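Local structure of metagenomic carboxyl esterase MGS0156 (5D8M) at residues A85-V90 with T151-T156; V182-A187 with Y246-F251. The protein probably hydrolyses carboxylic ester bonds as a carboxyl esterase. All blocks are in the same frame, centred on the assembly; numbering follows the deposited sequence.

Contact 1. Residues A85-V90 with T151-T156; sequences AGIRLV and TIVFVT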
ATOM      1  N   ALA A  85      19.984   4.221  12.207  1.00 21.00           N
ATOM      2  CA  ALA A  85      19.312   5.505  11.943  1.00 21.39           C
ATOM      3  C   ALA A  85      18.142   5.840  12.895  1.00 22.54           C
ATOM      4  O   ALA A  85      17.627   6.948  12.885  1.00 21.35           O
ATOM      5  CB  ALA A  85      18.811   5.531  10.504  1.00 21.50           C
ATOM      6  N   GLY A  86      17.697   4.885  13.698  1.00 23.46           N
ATOM      7  CA  GLY A  86      16.545   5.134  14.555  1.00 23.59           C
ATOM      8  C   GLY A  86      15.233   5.300  13.780  1.00 22.46           C
ATOM      9  O   GLY A  86      14.339   6.029  14.203  1.00 20.83           O
ATOM     10  N   ILE A  87      15.119   4.632  12.639  1.00 15.62           N
ATOM     11  CA  ILE A  87      13.896   4.700  11.839  1.00 14.66           C
ATOM     12  C   ILE A  87      12.866   3.721  12.396  1.00 17.24           C
ATOM     13  O   ILE A  87      13.210   2.605  12.761  1.00 16.56           O
ATOM     14  CB  ILE A  87      14.180   4.401  10.344  1.00 14.59           C
ATOM     15  CG1 ILE A  87      14.956   5.568   9.741  1.00 17.53           C
ATOM     16  CG2 ILE A  87      12.874   4.125   9.549  1.00 13.86           C
ATOM     17  CD1 ILE A  87      15.330   5.381   8.292  1.00 17.37           C
ATOM     18  N   ARG A  88      11.619   4.170  12.487  1.00 14.99           N
ATOM     19  CA  ARG A  88      10.503   3.312  12.829  1.00 15.64           C
ATOM     20  C   ARG A  88       9.507   3.280  11.677  1.00 13.82           C
ATOM     21  O   ARG A  88       9.043   4.315  11.221  1.00 15.40           O
ATOM     22  CB  ARG A  88       9.803   3.783  14.110  1.00 16.36           C
ATOM     23  CG  ARG A  88       8.535   2.980  14.417  1.00 17.08           C
ATOM     24  CD  ARG A  88       7.915   3.446  15.733  1.00 18.83           C
ATOM     25  NE  ARG A  88       8.841   3.308  16.852  1.00 18.11           N
ATOM     26  CZ  ARG A  88       9.006   2.198  17.557  1.00 16.39           C
ATOM     27  NH1 ARG A  88       8.302   1.108  17.284  1.00 14.31           N
ATOM     28  NH2 ARG A  88       9.879   2.178  18.533  1.00 20.30           N
ATOM     29  N   LEU A  89       9.213   2.075  11.211  1.00 11.88           N
ATOM     30  CA  LEU A  89       8.204   1.841  10.204  1.00 13.51           C
ATOM     31  C   LEU A  89       6.844   1.743  10.907  1.00 13.86           C
ATOM     32  O   LEU A  89       6.627   0.872  11.749  1.00 12.55           O
ATOM     33  CB  LEU A  89       8.513   0.561   9.422  1.00 10.50           C
ATOM     34  CG  LEU A  89       9.943   0.418   8.894  1.00 13.91           C
ATOM     35  CD1 LEU A  89      10.131  -0.969   8.247  1.00 13.85           C
ATOM     36  CD2 LEU A  89      10.279   1.538   7.908  1.00 12.76           C
ATOM     37  N   VAL A  90       5.970   2.686  10.594  1.00 13.43           N
ATOM     38  CA  VAL A  90       4.611   2.681  11.089  1.00 12.67           C
ATOM     39  C   VAL A  90       3.717   2.090  10.004  1.00 10.37           C
ATOM     40  O   VAL A  90       3.492   2.705   8.962  1.00 10.75           O
ATOM     41  CB  VAL A  90       4.153   4.095  11.476  1.00 13.28           C
ATOM     42  CG1 VAL A  90       2.756   4.032  12.080  1.00 12.00           C
ATOM     43  CG2 VAL A  90       5.167   4.701  12.489  1.00 12.67           C
ATOM     44  N   THR A 151      12.714   8.325  13.767  1.00 19.75           N
ATOM     45  CA  THR A 151      12.347   8.859  12.467  1.00 18.63           C
ATOM     46  C   THR A 151      11.161   8.064  11.901  1.00 20.92           C
ATOM     47  O   THR A 151      11.255   6.858  11.657  1.00 17.84           O
ATOM     48  CB  THR A 151      13.551   8.854  11.509  1.00 19.19           C
ATOM     49  OG1 THR A 151      14.590   9.669  12.068  1.00 24.59           O
ATOM     50  CG2 THR A 151      13.155   9.441  10.179  1.00 18.22           C
ATOM     51  N   ILE A 152      10.033   8.746  11.739  1.00 15.84           N
ATOM     52  CA  ILE A 152       8.779   8.093  11.391  1.00 15.49           C
ATOM     53  C   ILE A 152       8.637   7.889   9.879  1.00 16.77           C
ATOM     54  O   ILE A 152       8.650   8.854   9.104  1.00 14.07           O
ATOM     55  CB  ILE A 152       7.581   8.905  11.916  1.00 15.05           C
ATOM     56  CG1 ILE A 152       7.643   8.986  13.443  1.00 19.87           C
ATOM     57  CG2 ILE A 152       6.272   8.295  11.442  1.00 12.97           C
ATOM     58  CD1 ILE A 152       7.582   7.611  14.138  1.00 18.22           C
ATOM     59  N   VAL A 153       8.548   6.623   9.472  1.00 14.55           N
ATOM     60  CA  VAL A 153       8.312   6.275   8.079  1.00 14.35           C
ATOM     61  C   VAL A 153       7.056   5.409   7.980  1.00 12.31           C
ATOM     62  O   VAL A 153       7.064   4.252   8.388  1.00 11.16           O
ATOM     63  CB  VAL A 153       9.526   5.534   7.469  1.00 12.35           C
ATOM     64  CG1 VAL A 153       9.196   5.033   6.034  1.00 10.52           C
ATOM     65  CG2 VAL A 153      10.747   6.452   7.465  1.00 12.81           C
ATOM     66  N   PHE A 154       5.969   5.972   7.463  1.00  9.32           N
ATOM     67  CA  PHE A 154       4.754   5.192   7.260  1.00  8.41           C
ATOM     68  C   PHE A 154       4.971   4.204   6.124  1.00 11.62           C
ATOM     69  O   PHE A 154       5.552   4.558   5.096  1.00 10.69           O
ATOM     70  CB  PHE A 154       3.554   6.088   6.921  1.00  9.69           C
ATOM     71  CG  PHE A 154       3.024   6.878   8.101  1.00  8.94           C
ATOM     72  CD1 PHE A 154       2.200   6.276   9.033  1.00  8.61           C
ATOM     73  CD2 PHE A 154       3.352   8.224   8.267  1.00  9.47           C
ATOM     74  CE1 PHE A 154       1.691   6.985  10.122  1.00 11.70           C
ATOM     75  CE2 PHE A 154       2.845   8.946   9.357  1.00 15.34           C
ATOM     76  CZ  PHE A 154       2.004   8.321  10.282  1.00 12.13           C
ATOM     77  N   VAL A 155       4.527   2.967   6.338  1.00  9.67           N
ATOM     78  CA  VAL A 155       4.431   1.985   5.274  1.00 10.72           C
ATOM     79  C   VAL A 155       3.000   1.499   5.271  1.00 10.07           C
ATOM     80  O   VAL A 155       2.536   0.915   6.253  1.00 10.59           O
ATOM     81  CB  VAL A 155       5.396   0.810   5.467  1.00 12.37           C
ATOM     82  CG1 VAL A 155       5.270  -0.160   4.307  1.00  7.62           C
ATOM     83  CG2 VAL A 155       6.842   1.339   5.566  1.00  8.98           C
ATOM     84  N   THR A 156       2.288   1.810   4.194  1.00  7.75           N
ATOM     85  CA  THR A 156       0.842   1.719   4.187  1.00 10.38           C
ATOM     86  C   THR A 156       0.402   0.775   3.094  1.00 13.26           C
ATOM     87  O   THR A 156       1.130   0.582   2.115  1.00 13.47           O
ATOM     88  CB  THR A 156       0.206   3.134   3.969  1.00 11.48           C
ATOM     89  OG1 THR A 156       0.547   3.640   2.666  1.00 12.75           O
ATOM     90  CG2 THR A 156       0.750   4.137   4.978  1.00 12.35           C
TER
HETATM   91  O   HOH W   1      15.979   9.053  14.338  1.00 28.17           O
HETATM   92  O   HOH W   2      17.285   9.244  11.087  1.00 40.69           O

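Contact 2. Residues V182-A187 with Y246-F251; sequences VSVAGA and YSLAAF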
ATOM      1  N   VAL A 182       5.361   5.677   2.552  1.00 10.02           N
ATOM      2  CA  VAL A 182       5.488   4.709   1.487  1.00  9.04           C
ATOM      3  C   VAL A 182       4.147   4.046   1.265  1.00 13.27           C
ATOM      4  O   VAL A 182       3.548   3.505   2.191  1.00 14.75           O
ATOM      5  CB  VAL A 182       6.523   3.630   1.822  1.00 13.18           C
ATOM      6  CG1 VAL A 182       6.637   2.662   0.647  1.00 12.24           C
ATOM      7  CG2 VAL A 182       7.869   4.289   2.132  1.00 10.19           C
ATOM      8  N   SER A 183       3.670   4.121   0.037  1.00  9.69           N
ATOM      9  CA  SER A 183       2.436   3.487  -0.365  1.00 11.32           C
ATOM     10  C   SER A 183       2.728   2.134  -1.028  1.00  7.90           C
ATOM     11  O   SER A 183       3.475   2.077  -2.014  1.00  9.78           O
ATOM     12  CB  SER A 183       1.700   4.428  -1.354  1.00 14.47           C
ATOM     13  OG  SER A 183       0.417   3.937  -1.685  1.00 23.87           O
ATOM     14  N   VAL A 184       2.132   1.067  -0.509  1.00  7.16           N
ATOM     15  CA  VAL A 184       2.221  -0.259  -1.096  1.00  9.86           C
ATOM     16  C   VAL A 184       0.833  -0.708  -1.570  1.00 11.95           C
ATOM     17  O   VAL A 184      -0.042  -0.995  -0.748  1.00 12.45           O
ATOM     18  CB  VAL A 184       2.779  -1.288  -0.075  1.00 12.03           C
ATOM     19  CG1 VAL A 184       2.997  -2.634  -0.728  1.00 11.65           C
ATOM     20  CG2 VAL A 184       4.097  -0.752   0.566  1.00 10.69           C
ATOM     21  N   ALA A 185       0.636  -0.766  -2.889  1.00 10.52           N
ATOM     22  CA  ALA A 185      -0.685  -0.975  -3.460  1.00 13.13           C
ATOM     23  C   ALA A 185      -1.706  -0.034  -2.794  1.00 15.56           C
ATOM     24  O   ALA A 185      -2.823  -0.433  -2.464  1.00 14.06           O
ATOM     25  CB  ALA A 185      -1.116  -2.435  -3.311  1.00  8.69           C
ATOM     26  N   GLY A 186      -1.314   1.218  -2.595  1.00 11.56           N
ATOM     27  CA  GLY A 186      -2.197   2.180  -1.977  1.00  8.13           C
ATOM     28  C   GLY A 186      -3.263   2.654  -2.931  1.00  9.65           C
ATOM     29  O   GLY A 186      -3.007   2.858  -4.117  1.00 13.63           O
ATOM     30  N   ALA A 187      -4.463   2.851  -2.412  1.00 10.57           N
ATOM     31  CA  ALA A 187      -5.600   3.248  -3.243  1.00 13.23           C
ATOM     32  C   ALA A 187      -5.617   4.755  -3.425  1.00 10.23           C
ATOM     33  O   ALA A 187      -6.589   5.417  -3.062  1.00 11.44           O
ATOM     34  CB  ALA A 187      -6.921   2.770  -2.599  1.00 14.26           C
ATOM     35  N   TYR A 246       6.642   7.856  -1.438  1.00 11.15           N
ATOM     36  CA  TYR A 246       7.164   6.772  -2.250  1.00 13.49           C
ATOM     37  C   TYR A 246       6.043   5.805  -2.552  1.00 13.16           C
ATOM     38  O   TYR A 246       5.188   5.566  -1.695  1.00 13.23           O
ATOM     39  CB  TYR A 246       8.302   6.027  -1.528  1.00 12.93           C
ATOM     40  CG  TYR A 246       9.390   6.929  -0.964  1.00 15.18           C
ATOM     41  CD1 TYR A 246       9.243   7.524   0.284  1.00 11.88           C
ATOM     42  CD2 TYR A 246      10.572   7.148  -1.664  1.00 12.25           C
ATOM     43  CE1 TYR A 246      10.249   8.346   0.821  1.00 16.60           C
ATOM     44  CE2 TYR A 246      11.579   7.954  -1.142  1.00 16.02           C
ATOM     45  CZ  TYR A 246      11.405   8.552   0.097  1.00 16.53           C
ATOM     46  OH  TYR A 246      12.387   9.326   0.624  1.00 18.30           O
ATOM     47  N   SER A 247       6.046   5.217  -3.748  1.00  9.50           N
ATOM     48  CA  SER A 247       4.946   4.323  -4.104  1.00  8.82           C
ATOM     49  C   SER A 247       5.442   3.062  -4.807  1.00 12.88           C
ATOM     50  O   SER A 247       6.352   3.121  -5.662  1.00 10.05           O
ATOM     51  CB  SER A 247       3.935   5.045  -5.014  1.00 13.32           C
ATOM     52  OG  SER A 247       3.412   6.223  -4.394  1.00 15.60           O
ATOM     53  N   LEU A 248       4.808   1.951  -4.443  1.00  7.99           N
ATOM     54  CA  LEU A 248       4.909   0.663  -5.118  1.00  9.82           C
ATOM     55  C   LEU A 248       3.521   0.310  -5.614  1.00 12.10           C
ATOM     56  O   LEU A 248       2.563   0.386  -4.850  1.00 10.88           O
ATOM     57  CB  LEU A 248       5.425  -0.417  -4.171  1.00  7.36           C
ATOM     58  CG  LEU A 248       6.895  -0.286  -3.781  1.00 11.33           C
ATOM     59  CD1 LEU A 248       7.114  -0.979  -2.432  1.00 12.03           C
ATOM     60  CD2 LEU A 248       7.780  -0.934  -4.835  1.00 11.75           C
ATOM     61  N   ALA A 249       3.406  -0.031  -6.897  1.00 12.24           N
ATOM     62  CA  ALA A 249       2.125  -0.438  -7.450  1.00 11.62           C
ATOM     63  C   ALA A 249       2.171  -1.895  -7.930  1.00 11.79           C
ATOM     64  O   ALA A 249       2.856  -2.214  -8.896  1.00 12.17           O
ATOM     65  CB  ALA A 249       1.724   0.500  -8.589  1.00 11.88           C
ATOM     66  N   ALA A 250       1.434  -2.780  -7.255  1.00 13.44           N
ATOM     67  CA  ALA A 250       1.500  -4.205  -7.573  1.00 11.87           C
ATOM     68  C   ALA A 250       0.577  -4.609  -8.721  1.00 13.71           C
ATOM     69  O   ALA A 250      -0.477  -3.990  -8.950  1.00 12.60           O
ATOM     70  CB  ALA A 250       1.176  -5.024  -6.336  1.00 11.23           C
ATOM     71  N   PHE A 251       1.006  -5.637  -9.459  1.00 10.50           N
ATOM     72  CA  PHE A 251       0.111  -6.415 -10.289  1.00  8.95           C
ATOM     73  C   PHE A 251       0.769  -7.743 -10.598  1.00 13.28           C
ATOM     74  O   PHE A 251       1.991  -7.857 -10.577  1.00 14.39           O
ATOM     75  CB  PHE A 251      -0.265  -5.658 -11.580  1.00 10.39           C
ATOM     76  CG  PHE A 251       0.886  -5.406 -12.532  1.00 11.81           C
ATOM     77  CD1 PHE A 251       1.634  -4.234 -12.453  1.00 12.55           C
ATOM     78  CD2 PHE A 251       1.181  -6.314 -13.531  1.00 11.04           C
ATOM     79  CE1 PHE A 251       2.674  -3.995 -13.346  1.00 12.40           C
ATOM     80  CE2 PHE A 251       2.212  -6.081 -14.431  1.00 14.72           C
ATOM     81  CZ  PHE A 251       2.964  -4.920 -14.340  1.00 11.95           C
TER
HETATM   82  O   HOH W   3       0.922   2.438  -3.888  1.00 10.86           O

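Contact 1. Residues A85-V90 with T151-T156
Five backbone hydrogen bonds join strand 87-90 to strand 151-156 as a parallel pair. T151 N donates to G86 O (2.8 Å) just before the first strand begins. R88 then turns both its polar backbone atoms to the partner: its N reaches T151 O, and its O accepts V153 N almost along the C=O axis, with an N-H...O angle of 170°. V90 repeats the pattern, its N bonding V153 O and its O taking V155 N (2.8 Å). I87 and L89 bond the other way, to A120 and T122. G86 turns with phi at 68°, a conformation that suits glycine.

At the open end the polar links run through solvent. Two waters each bridge A85 O and T151 OG1, lying 2.7 and 2.9 Å from OG1, which the first torsion of T151 sets beside its own backbone N. R88 bends at chi3, and its guanidinium group leads off to a salt bridge with D150 and a hydrogen bond to T122.

Apolar contacts line both faces. On one, beneath helix 324-338, I87 CG2 touches V153 CG2 (3.8 Å), while L89 CD2 rests alongside V153 CB. On the other, V90 meets two neighbours: CG1, anti to the backbone N, approaches F154 CE1 obliquely at 3.7 Å, and CG2 crosses to I152 CG2 at 3.9 Å. An alanine in place of V90 would lose both methyl contacts and would probably loosen the packing between the F154 ring and I152.

Beta-branched residues suit these extended strands, with two branches at CB to pack against neighbours within and above the sheet. The chemistry thus separates: main-chain bonds fix the alignment, apolar side chains carry most of the contact on both faces, and hydration and charge gather at the margin where the strands start.

Contact 2. Residues V182-A187 with Y246-F251
Water 3 is held by three hydrogen bonds: it accepts from S183 OG (2.7 Å) and G186 N (2.9 Å) and donates to L248 O (2.8 Å). L248 O is itself gripped twice, for A185 N also donates to it at 3.0 Å, from above the carbonyl plane. One water therefore ties the backbone at G186 to L248 O at the end of strand 246-248.

The serine is placed for this by its first torsion: OG stands anti to the backbone N (chi1 -174°), beside the carbonyl carbon. Glycine suits position 186, since a beta carbon there would clash with S183 OG. A185 has a left-handed backbone conformation, with phi at 48°, which bends the chain.

Upstream, the strands run parallel. S183 N gives a nearly straight bond to Y246 O (2.7 Å), lying in the carbonyl plane, and S183 O receives L248 N (2.8 Å) almost along its C=O axis. S183 and L248 thus each bond through both backbone atoms. S183 CB lies 3.9 Å from S247 OG on the same face, where two small serines fit side by side. The latter hydroxyl is bonded to I286 N.

On the opposite face the contact is hydrocarbon. V182 CG2, anti to the carbonyl carbon, crosses obliquely to Y246 CD1 (4.0 Å), while V184 CG2 lies more loosely against L248 CD1. Tyrosine suits its place because its ring packs in the interior while its hydroxyl reaches D338.

Helix 324-338 covers that face, I331 and V335 resting on V182, I331 on L248 and Y334 on Y246. Strands 151-157 and 290-293 flank the pair, so both strands lie inside the sheet, and A185 touches H157.

Contacts 1 and 2 lie about 16 Å apart, centre to centre, in one seven-stranded parallel sheet, and follow each other along the chain, contact 1 closing before contact 2 opens. Strands 151-157 and 178-184 are neighbours, joined by probable hydrogen bonds such as F154 O to V182 N at 2.8 Å, so the order 87-92, 151-157, 178-184, 244-248 runs unbroken across the sheet. Helix 324-338 covers one face at both contacts. The strand order and helical layers fit an alpha/beta-hydrolase fold. In that fold the turn after the strand corresponding to 151-157 usually carries the nucleophile, so contact 1 probably holds the strand that leads to it, and contact 2 sets strands 178-184 and 244-248 beside that strand.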